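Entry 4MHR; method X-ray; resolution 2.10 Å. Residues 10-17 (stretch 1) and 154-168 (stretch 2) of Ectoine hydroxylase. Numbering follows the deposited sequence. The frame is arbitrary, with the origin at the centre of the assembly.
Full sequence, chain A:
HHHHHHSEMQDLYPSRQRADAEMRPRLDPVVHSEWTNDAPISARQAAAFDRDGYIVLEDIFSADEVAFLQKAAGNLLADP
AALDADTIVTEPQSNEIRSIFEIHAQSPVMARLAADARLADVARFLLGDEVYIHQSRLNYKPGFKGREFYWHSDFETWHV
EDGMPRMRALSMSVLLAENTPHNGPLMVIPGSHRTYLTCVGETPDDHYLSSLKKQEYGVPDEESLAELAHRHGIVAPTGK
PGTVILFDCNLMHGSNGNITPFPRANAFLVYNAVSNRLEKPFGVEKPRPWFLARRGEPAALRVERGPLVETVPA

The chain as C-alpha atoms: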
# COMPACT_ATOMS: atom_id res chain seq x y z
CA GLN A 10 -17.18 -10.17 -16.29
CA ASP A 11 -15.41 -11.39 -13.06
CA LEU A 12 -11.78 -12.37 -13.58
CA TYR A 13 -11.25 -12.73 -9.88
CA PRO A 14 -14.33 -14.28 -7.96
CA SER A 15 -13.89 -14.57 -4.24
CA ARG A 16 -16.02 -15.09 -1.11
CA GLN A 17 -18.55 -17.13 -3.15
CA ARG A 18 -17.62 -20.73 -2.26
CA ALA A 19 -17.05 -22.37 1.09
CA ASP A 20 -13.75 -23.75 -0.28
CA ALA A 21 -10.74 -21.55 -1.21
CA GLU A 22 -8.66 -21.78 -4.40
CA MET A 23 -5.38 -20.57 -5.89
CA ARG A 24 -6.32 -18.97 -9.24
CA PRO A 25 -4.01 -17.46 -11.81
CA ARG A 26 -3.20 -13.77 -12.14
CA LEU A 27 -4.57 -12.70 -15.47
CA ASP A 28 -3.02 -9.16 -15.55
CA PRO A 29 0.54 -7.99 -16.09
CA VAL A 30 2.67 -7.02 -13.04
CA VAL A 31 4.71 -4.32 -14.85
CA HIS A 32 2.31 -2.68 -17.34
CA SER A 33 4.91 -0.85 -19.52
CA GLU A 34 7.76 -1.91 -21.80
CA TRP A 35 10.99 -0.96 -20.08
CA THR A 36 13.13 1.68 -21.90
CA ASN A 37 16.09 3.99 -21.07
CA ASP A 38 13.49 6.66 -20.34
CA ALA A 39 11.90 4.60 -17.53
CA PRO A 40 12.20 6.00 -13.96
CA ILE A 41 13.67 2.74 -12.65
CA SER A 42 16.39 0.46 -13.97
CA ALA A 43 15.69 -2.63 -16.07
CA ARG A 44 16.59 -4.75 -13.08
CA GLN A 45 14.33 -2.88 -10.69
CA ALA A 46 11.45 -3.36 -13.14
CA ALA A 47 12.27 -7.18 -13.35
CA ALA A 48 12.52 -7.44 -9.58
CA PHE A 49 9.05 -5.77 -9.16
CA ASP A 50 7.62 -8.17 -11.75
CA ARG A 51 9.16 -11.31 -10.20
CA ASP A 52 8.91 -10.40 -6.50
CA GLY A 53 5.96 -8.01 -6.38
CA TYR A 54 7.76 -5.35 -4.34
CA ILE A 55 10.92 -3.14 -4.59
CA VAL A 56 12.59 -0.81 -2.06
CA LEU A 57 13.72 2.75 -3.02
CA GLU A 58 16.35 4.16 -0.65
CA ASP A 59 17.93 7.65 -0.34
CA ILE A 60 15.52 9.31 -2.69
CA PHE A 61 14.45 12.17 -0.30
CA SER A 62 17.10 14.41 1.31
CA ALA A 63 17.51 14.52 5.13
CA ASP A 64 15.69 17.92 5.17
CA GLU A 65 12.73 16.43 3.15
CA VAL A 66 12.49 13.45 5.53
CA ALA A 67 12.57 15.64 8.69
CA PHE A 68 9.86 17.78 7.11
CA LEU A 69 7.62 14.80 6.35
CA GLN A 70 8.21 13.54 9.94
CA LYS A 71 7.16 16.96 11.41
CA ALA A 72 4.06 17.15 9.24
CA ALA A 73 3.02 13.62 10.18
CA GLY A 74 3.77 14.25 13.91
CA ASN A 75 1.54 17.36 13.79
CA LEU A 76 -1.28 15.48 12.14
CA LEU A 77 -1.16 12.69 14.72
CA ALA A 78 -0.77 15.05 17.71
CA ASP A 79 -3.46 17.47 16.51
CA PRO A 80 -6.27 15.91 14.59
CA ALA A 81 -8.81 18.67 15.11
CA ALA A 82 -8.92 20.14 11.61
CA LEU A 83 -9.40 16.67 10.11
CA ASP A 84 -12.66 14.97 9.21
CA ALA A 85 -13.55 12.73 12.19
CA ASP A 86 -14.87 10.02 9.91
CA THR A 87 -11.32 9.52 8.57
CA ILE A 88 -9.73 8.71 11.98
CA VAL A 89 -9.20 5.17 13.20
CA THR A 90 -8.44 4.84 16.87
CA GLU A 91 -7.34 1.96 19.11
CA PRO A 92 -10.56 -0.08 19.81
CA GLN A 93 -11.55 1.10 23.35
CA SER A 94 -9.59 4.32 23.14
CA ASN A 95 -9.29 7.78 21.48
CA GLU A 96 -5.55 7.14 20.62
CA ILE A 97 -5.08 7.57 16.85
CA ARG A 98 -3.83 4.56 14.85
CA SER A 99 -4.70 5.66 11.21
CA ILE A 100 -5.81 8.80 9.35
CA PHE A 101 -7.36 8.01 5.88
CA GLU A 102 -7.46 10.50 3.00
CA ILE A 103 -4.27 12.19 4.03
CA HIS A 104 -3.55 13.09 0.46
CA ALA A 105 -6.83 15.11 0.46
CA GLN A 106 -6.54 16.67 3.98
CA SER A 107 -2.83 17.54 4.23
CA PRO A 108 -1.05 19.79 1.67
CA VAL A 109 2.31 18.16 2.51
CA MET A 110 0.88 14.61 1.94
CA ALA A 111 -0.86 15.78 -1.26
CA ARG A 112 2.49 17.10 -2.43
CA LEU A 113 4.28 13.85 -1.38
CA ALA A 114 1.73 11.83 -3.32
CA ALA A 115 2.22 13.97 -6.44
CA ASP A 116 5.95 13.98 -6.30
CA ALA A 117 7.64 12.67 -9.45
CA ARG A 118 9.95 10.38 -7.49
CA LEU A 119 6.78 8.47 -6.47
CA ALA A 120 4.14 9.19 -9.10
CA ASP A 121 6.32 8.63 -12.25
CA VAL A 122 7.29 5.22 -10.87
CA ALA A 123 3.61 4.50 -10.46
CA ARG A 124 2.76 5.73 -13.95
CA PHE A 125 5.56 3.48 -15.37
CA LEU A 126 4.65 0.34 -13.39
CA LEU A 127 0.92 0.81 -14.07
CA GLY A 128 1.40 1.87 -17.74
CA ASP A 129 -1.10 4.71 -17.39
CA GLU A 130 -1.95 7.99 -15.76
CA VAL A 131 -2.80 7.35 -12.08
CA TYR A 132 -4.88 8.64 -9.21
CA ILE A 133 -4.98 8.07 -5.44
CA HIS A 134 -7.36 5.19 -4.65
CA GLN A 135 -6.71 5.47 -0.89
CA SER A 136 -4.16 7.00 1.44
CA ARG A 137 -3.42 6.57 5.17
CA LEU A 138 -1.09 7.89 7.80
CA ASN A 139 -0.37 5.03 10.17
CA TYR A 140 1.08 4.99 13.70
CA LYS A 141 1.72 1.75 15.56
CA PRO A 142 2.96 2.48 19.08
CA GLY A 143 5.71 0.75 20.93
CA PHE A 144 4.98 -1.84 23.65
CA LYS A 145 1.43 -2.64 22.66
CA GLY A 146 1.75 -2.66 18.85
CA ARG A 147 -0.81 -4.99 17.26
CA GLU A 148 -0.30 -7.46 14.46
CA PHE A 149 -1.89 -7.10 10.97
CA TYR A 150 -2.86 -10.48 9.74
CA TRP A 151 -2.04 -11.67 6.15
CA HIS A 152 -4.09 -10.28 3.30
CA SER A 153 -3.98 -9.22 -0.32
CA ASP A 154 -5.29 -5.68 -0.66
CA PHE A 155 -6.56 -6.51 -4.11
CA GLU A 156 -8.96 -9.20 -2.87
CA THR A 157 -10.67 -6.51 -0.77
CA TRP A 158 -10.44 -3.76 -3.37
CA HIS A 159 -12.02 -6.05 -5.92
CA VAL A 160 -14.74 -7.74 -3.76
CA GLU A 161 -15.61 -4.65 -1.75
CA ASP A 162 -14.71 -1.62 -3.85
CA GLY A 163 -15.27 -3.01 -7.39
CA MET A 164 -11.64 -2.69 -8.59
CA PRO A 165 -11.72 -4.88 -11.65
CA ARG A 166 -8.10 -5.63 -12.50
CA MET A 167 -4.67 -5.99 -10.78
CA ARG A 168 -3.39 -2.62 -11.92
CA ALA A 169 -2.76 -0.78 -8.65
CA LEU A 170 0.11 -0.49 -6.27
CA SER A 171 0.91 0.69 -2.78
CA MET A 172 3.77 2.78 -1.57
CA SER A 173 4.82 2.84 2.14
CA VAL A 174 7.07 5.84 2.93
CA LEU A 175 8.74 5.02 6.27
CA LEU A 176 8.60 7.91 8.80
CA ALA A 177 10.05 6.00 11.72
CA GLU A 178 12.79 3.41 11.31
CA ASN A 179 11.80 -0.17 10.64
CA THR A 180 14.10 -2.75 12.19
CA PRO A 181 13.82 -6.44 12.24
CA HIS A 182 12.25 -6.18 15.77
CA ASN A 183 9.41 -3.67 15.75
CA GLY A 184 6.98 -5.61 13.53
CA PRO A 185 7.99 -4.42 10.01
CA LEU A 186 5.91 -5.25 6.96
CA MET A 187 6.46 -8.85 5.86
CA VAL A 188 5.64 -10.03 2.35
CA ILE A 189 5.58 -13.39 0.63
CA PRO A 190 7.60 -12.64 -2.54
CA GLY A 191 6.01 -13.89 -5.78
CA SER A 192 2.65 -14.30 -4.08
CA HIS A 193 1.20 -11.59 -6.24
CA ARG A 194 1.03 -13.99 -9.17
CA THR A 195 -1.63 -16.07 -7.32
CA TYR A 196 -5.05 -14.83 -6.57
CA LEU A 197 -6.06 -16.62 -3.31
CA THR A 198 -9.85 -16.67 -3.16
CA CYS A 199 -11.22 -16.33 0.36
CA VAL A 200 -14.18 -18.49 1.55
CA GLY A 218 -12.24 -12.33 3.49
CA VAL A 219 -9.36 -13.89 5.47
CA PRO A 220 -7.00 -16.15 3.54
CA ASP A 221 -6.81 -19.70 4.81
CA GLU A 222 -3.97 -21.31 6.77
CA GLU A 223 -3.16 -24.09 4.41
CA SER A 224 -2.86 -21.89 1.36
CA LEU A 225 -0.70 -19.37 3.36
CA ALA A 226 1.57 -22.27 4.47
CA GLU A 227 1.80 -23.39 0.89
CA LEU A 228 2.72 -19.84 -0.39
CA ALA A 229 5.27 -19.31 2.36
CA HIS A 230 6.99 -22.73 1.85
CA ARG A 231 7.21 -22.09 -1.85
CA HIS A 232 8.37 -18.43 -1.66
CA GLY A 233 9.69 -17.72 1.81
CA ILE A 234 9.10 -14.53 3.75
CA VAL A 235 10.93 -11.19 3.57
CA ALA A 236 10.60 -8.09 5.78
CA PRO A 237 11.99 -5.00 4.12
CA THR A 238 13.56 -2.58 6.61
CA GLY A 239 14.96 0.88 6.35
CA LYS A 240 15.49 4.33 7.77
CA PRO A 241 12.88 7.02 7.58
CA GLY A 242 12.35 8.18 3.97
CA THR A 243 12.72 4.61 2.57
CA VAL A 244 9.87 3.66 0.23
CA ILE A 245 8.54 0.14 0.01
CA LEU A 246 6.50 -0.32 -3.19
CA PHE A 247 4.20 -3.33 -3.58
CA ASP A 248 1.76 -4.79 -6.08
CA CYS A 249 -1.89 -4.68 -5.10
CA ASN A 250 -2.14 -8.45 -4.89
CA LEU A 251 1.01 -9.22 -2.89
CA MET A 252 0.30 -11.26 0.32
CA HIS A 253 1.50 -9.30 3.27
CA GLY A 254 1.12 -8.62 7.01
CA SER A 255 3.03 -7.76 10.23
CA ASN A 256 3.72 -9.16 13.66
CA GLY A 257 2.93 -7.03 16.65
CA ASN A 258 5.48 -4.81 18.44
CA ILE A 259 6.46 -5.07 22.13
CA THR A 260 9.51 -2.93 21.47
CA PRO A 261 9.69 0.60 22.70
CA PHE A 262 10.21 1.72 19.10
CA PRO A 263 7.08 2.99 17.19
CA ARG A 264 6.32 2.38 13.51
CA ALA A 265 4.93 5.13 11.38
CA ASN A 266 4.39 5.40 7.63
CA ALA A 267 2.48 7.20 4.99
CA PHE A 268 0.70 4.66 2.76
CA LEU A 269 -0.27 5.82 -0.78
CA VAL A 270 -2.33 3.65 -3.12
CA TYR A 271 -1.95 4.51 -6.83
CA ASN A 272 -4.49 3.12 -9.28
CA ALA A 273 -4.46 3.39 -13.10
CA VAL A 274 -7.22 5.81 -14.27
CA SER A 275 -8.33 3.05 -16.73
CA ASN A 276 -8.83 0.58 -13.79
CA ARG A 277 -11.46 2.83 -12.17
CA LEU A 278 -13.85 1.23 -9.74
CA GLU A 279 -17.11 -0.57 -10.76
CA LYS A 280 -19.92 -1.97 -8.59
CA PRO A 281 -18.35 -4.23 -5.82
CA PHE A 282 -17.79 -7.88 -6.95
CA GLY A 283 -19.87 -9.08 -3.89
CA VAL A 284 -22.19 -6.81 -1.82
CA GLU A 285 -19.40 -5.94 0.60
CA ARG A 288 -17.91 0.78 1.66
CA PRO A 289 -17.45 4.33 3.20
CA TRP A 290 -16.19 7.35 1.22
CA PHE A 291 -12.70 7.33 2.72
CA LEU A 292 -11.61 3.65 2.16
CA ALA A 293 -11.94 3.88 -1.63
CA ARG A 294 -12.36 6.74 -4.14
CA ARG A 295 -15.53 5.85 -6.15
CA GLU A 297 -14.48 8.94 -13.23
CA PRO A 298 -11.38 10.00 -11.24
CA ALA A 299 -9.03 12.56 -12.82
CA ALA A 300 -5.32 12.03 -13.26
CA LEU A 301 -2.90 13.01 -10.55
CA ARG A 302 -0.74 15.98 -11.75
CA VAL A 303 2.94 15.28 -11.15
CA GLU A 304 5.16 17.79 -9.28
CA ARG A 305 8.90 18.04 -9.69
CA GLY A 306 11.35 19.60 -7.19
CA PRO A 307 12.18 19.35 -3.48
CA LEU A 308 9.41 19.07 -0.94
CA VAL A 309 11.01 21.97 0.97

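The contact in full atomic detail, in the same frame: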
# COMPACT_ATOMS: atom_id res chain seq x y z
N GLN A 10 -16.52 -11.15 -17.22
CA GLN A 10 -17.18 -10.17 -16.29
C GLN A 10 -16.57 -10.19 -14.87
O GLN A 10 -16.52 -9.14 -14.24
CB GLN A 10 -18.69 -10.39 -16.25
N ASP A 11 -16.18 -11.35 -14.34
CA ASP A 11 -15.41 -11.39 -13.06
C ASP A 11 -14.22 -12.28 -13.22
O ASP A 11 -14.30 -13.48 -13.06
CB ASP A 11 -16.25 -11.77 -11.80
CG ASP A 11 -15.49 -11.53 -10.44
OD1 ASP A 11 -16.13 -11.70 -9.37
OD2 ASP A 11 -14.28 -11.15 -10.39
N LEU A 12 -13.06 -11.65 -13.44
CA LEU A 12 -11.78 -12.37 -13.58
C LEU A 12 -11.29 -12.95 -12.28
O LEU A 12 -10.49 -13.90 -12.24
CB LEU A 12 -10.74 -11.41 -14.18
CG LEU A 12 -10.75 -11.32 -15.71
CD1 LEU A 12 -12.06 -10.97 -16.35
CD2 LEU A 12 -9.72 -10.27 -16.12
N TYR A 13 -11.75 -12.35 -11.19
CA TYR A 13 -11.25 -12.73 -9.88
C TYR A 13 -12.36 -12.97 -8.78
O TYR A 13 -12.41 -12.25 -7.77
CB TYR A 13 -10.28 -11.58 -9.46
CG TYR A 13 -9.14 -11.38 -10.37
CD1 TYR A 13 -8.17 -12.33 -10.48
CD2 TYR A 13 -8.98 -10.20 -11.11
CE1 TYR A 13 -7.11 -12.19 -11.34
CE2 TYR A 13 -7.87 -10.03 -11.94
CZ TYR A 13 -6.93 -11.00 -12.03
OH TYR A 13 -5.79 -10.86 -12.83
N PRO A 14 -13.25 -13.99 -8.96
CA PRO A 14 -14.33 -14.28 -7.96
C PRO A 14 -13.81 -14.70 -6.63
O PRO A 14 -12.89 -15.50 -6.58
CB PRO A 14 -15.12 -15.42 -8.60
CG PRO A 14 -14.16 -16.06 -9.54
CD PRO A 14 -13.20 -15.00 -10.03
N SER A 15 -14.33 -14.16 -5.55
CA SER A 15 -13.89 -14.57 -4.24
C SER A 15 -15.08 -14.45 -3.30
O SER A 15 -16.06 -13.75 -3.61
CB SER A 15 -12.73 -13.69 -3.74
OG SER A 15 -12.25 -14.09 -2.45
N ARG A 16 -14.95 -15.08 -2.13
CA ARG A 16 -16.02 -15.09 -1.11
C ARG A 16 -17.37 -15.65 -1.60
O ARG A 16 -18.40 -15.27 -1.09
CB ARG A 16 -16.22 -13.72 -0.48
CG ARG A 16 -14.91 -13.04 -0.15
CD ARG A 16 -15.11 -11.87 0.72
NE ARG A 16 -13.93 -11.00 0.72
CZ ARG A 16 -13.93 -9.79 1.24
NH1 ARG A 16 -15.01 -9.29 1.82
NH2 ARG A 16 -12.83 -9.05 1.20
N GLN A 17 -17.34 -16.55 -2.58
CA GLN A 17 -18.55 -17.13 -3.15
C GLN A 17 -18.68 -18.57 -2.65
O GLN A 17 -19.69 -18.92 -2.08
CB GLN A 17 -18.56 -17.02 -4.69
CG GLN A 17 -18.81 -15.60 -5.20
CD GLN A 17 -18.54 -15.44 -6.70
OE1 GLN A 17 -18.47 -16.43 -7.43
NE2 GLN A 17 -18.36 -14.19 -7.15
N ASP A 154 -4.41 -6.84 -0.48
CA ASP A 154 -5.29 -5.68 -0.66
C ASP A 154 -6.22 -5.83 -1.83
O ASP A 154 -7.38 -5.41 -1.75
CB ASP A 154 -4.44 -4.43 -0.91
CG ASP A 154 -3.60 -4.02 0.31
OD1 ASP A 154 -4.03 -4.25 1.45
OD2 ASP A 154 -2.52 -3.43 0.10
N PHE A 155 -5.75 -6.47 -2.91
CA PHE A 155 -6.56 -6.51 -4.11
C PHE A 155 -7.83 -7.29 -3.88
O PHE A 155 -8.88 -6.98 -4.44
CB PHE A 155 -5.78 -7.02 -5.30
CG PHE A 155 -6.66 -7.25 -6.51
CD1 PHE A 155 -7.09 -6.16 -7.27
CD2 PHE A 155 -7.10 -8.55 -6.84
CE1 PHE A 155 -7.92 -6.34 -8.36
CE2 PHE A 155 -7.94 -8.75 -7.93
CZ PHE A 155 -8.36 -7.62 -8.67
N GLU A 156 -7.77 -8.35 -3.07
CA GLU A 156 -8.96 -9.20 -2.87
C GLU A 156 -10.09 -8.36 -2.24
O GLU A 156 -11.25 -8.47 -2.66
CB GLU A 156 -8.67 -10.45 -2.06
CG GLU A 156 -9.76 -11.53 -2.08
CD GLU A 156 -10.84 -11.35 -0.98
OE1 GLU A 156 -10.70 -10.45 -0.17
OE2 GLU A 156 -11.87 -12.10 -1.00
N THR A 157 -9.72 -7.48 -1.29
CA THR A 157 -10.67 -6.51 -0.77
C THR A 157 -11.09 -5.43 -1.75
O THR A 157 -12.29 -5.13 -1.87
CB THR A 157 -10.15 -5.88 0.50
OG1 THR A 157 -10.06 -6.91 1.47
CG2 THR A 157 -11.05 -4.71 1.03
N TRP A 158 -10.12 -4.81 -2.41
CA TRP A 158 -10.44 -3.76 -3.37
C TRP A 158 -11.39 -4.27 -4.47
O TRP A 158 -12.29 -3.57 -4.89
CB TRP A 158 -9.17 -3.11 -3.94
CG TRP A 158 -8.36 -2.42 -2.89
CD1 TRP A 158 -8.82 -1.99 -1.64
CD2 TRP A 158 -6.97 -2.09 -2.93
NE1 TRP A 158 -7.80 -1.42 -0.94
CE2 TRP A 158 -6.65 -1.45 -1.69
CE3 TRP A 158 -5.94 -2.32 -3.87
CZ2 TRP A 158 -5.36 -1.00 -1.38
CZ3 TRP A 158 -4.64 -1.91 -3.57
CH2 TRP A 158 -4.34 -1.26 -2.32
N HIS A 159 -11.21 -5.48 -4.90
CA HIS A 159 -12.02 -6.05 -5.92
C HIS A 159 -13.43 -6.39 -5.36
O HIS A 159 -14.45 -5.87 -5.84
CB HIS A 159 -11.34 -7.30 -6.41
CG HIS A 159 -12.10 -8.03 -7.47
ND1 HIS A 159 -12.22 -7.55 -8.77
CD2 HIS A 159 -12.81 -9.17 -7.43
CE1 HIS A 159 -12.95 -8.40 -9.47
NE2 HIS A 159 -13.30 -9.40 -8.68
N VAL A 160 -13.46 -7.23 -4.33
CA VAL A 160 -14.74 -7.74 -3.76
C VAL A 160 -15.55 -6.60 -3.17
O VAL A 160 -16.76 -6.49 -3.45
CB VAL A 160 -14.55 -8.83 -2.70
CG1 VAL A 160 -15.89 -9.14 -1.98
CG2 VAL A 160 -14.02 -10.07 -3.36
N GLU A 161 -14.90 -5.73 -2.41
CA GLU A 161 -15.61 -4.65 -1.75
C GLU A 161 -15.68 -3.30 -2.45
O GLU A 161 -16.62 -2.57 -2.26
CB GLU A 161 -15.12 -4.47 -0.30
CG GLU A 161 -15.08 -5.78 0.49
CD GLU A 161 -14.70 -5.61 1.96
OE1 GLU A 161 -14.88 -4.52 2.51
OE2 GLU A 161 -14.22 -6.58 2.58
N ASP A 162 -14.69 -2.93 -3.28
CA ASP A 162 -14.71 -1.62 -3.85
C ASP A 162 -15.03 -1.64 -5.36
O ASP A 162 -15.24 -0.58 -5.96
CB ASP A 162 -13.41 -0.85 -3.63
CG ASP A 162 -13.04 -0.68 -2.20
OD1 ASP A 162 -13.95 -0.37 -1.39
OD2 ASP A 162 -11.80 -0.85 -1.87
N GLY A 163 -15.04 -2.82 -5.94
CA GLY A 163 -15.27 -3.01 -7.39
C GLY A 163 -14.07 -2.79 -8.29
O GLY A 163 -14.24 -2.53 -9.50
N MET A 164 -12.84 -2.94 -7.75
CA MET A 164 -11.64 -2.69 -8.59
C MET A 164 -11.54 -3.89 -9.45
O MET A 164 -11.38 -4.98 -8.94
CB MET A 164 -10.35 -2.42 -7.77
CG MET A 164 -9.11 -2.35 -8.56
SD MET A 164 -7.59 -2.18 -7.58
CE MET A 164 -7.79 -0.63 -6.73
N PRO A 165 -11.61 -3.69 -10.79
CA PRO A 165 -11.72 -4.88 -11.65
C PRO A 165 -10.48 -5.68 -11.86
O PRO A 165 -10.57 -6.90 -11.92
CB PRO A 165 -12.18 -4.33 -13.03
CG PRO A 165 -11.93 -2.87 -12.99
CD PRO A 165 -11.74 -2.43 -11.54
N ARG A 166 -9.33 -5.00 -11.99
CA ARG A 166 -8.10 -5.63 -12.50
C ARG A 166 -6.91 -5.37 -11.53
O ARG A 166 -6.88 -4.38 -10.83
CB ARG A 166 -7.73 -5.14 -13.89
CG ARG A 166 -8.76 -5.34 -15.00
CD ARG A 166 -8.85 -6.80 -15.33
NE ARG A 166 -9.27 -6.85 -16.66
CZ ARG A 166 -8.53 -7.06 -17.75
NH1 ARG A 166 -7.24 -7.32 -17.73
NH2 ARG A 166 -9.17 -7.00 -18.88
N MET A 167 -5.88 -6.21 -11.61
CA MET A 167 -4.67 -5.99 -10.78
C MET A 167 -3.80 -4.98 -11.47
O MET A 167 -2.93 -5.36 -12.24
CB MET A 167 -3.92 -7.30 -10.56
CG MET A 167 -4.78 -8.30 -9.77
SD MET A 167 -3.78 -9.76 -9.60
CE MET A 167 -4.96 -10.83 -8.79
N ARG A 168 -4.09 -3.71 -11.26
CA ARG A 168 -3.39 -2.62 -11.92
C ARG A 168 -3.31 -1.41 -10.97
O ARG A 168 -3.53 -0.23 -11.30
CB ARG A 168 -3.98 -2.31 -13.31
CG ARG A 168 -3.22 -1.15 -13.93
CD ARG A 168 -2.69 -0.92 -15.30
NE ARG A 168 -3.59 -0.87 -16.34
CZ ARG A 168 -3.44 -0.46 -17.64
NH1 ARG A 168 -2.48 0.24 -18.23
NH2 ARG A 168 -4.45 -0.78 -18.41
O HOH W 1 -12.50 -8.70 -12.94

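How an irregular segment can be held on a distant helix, by polar contacts at its two ends and an aromatic side chain between them, is well illustrated by ectoine hydroxylase. Residues 10-17 form neither helix nor strand, yet they pack against the helix that contains Phe-155 to Val-160 and the loop that follows it. At Asp-11, OD2 accepts a hydrogen bond from His-159 NE2 (2.6 Å) and another from the backbone N of Tyr-13 (2.9 Å), so one carboxylate oxygen both shapes its own segment and grips the helix. The imidazole is held from its other nitrogen as well, His-159 ND1 donating to Met-164 O at 2.7 Å. Leu-12 lays CD2 over the guanidinium face of Arg-166, while a water accepts from its N and donates to Pro-165 O. Tyr-13 supplies the apolar centre: Met-167 CE sits over one face of its ring, the edge of Phe-155 points toward the ring in an offset edge-to-face pair, and its own CB covers the imidazole of His-159. Beyond Pro-14, which does not touch the second stretch, Ser-15 OG donates a very short bond to Glu-156 OE2 (2.5 Å). Arg-16 finishes the contact with two salt bridges, NH2 to Glu-156 OE1 and NH1 to Glu-161 OE2, both 2.9 Å; these acids lie near the guanidinium plane, leaving one face to Val-160 CG1.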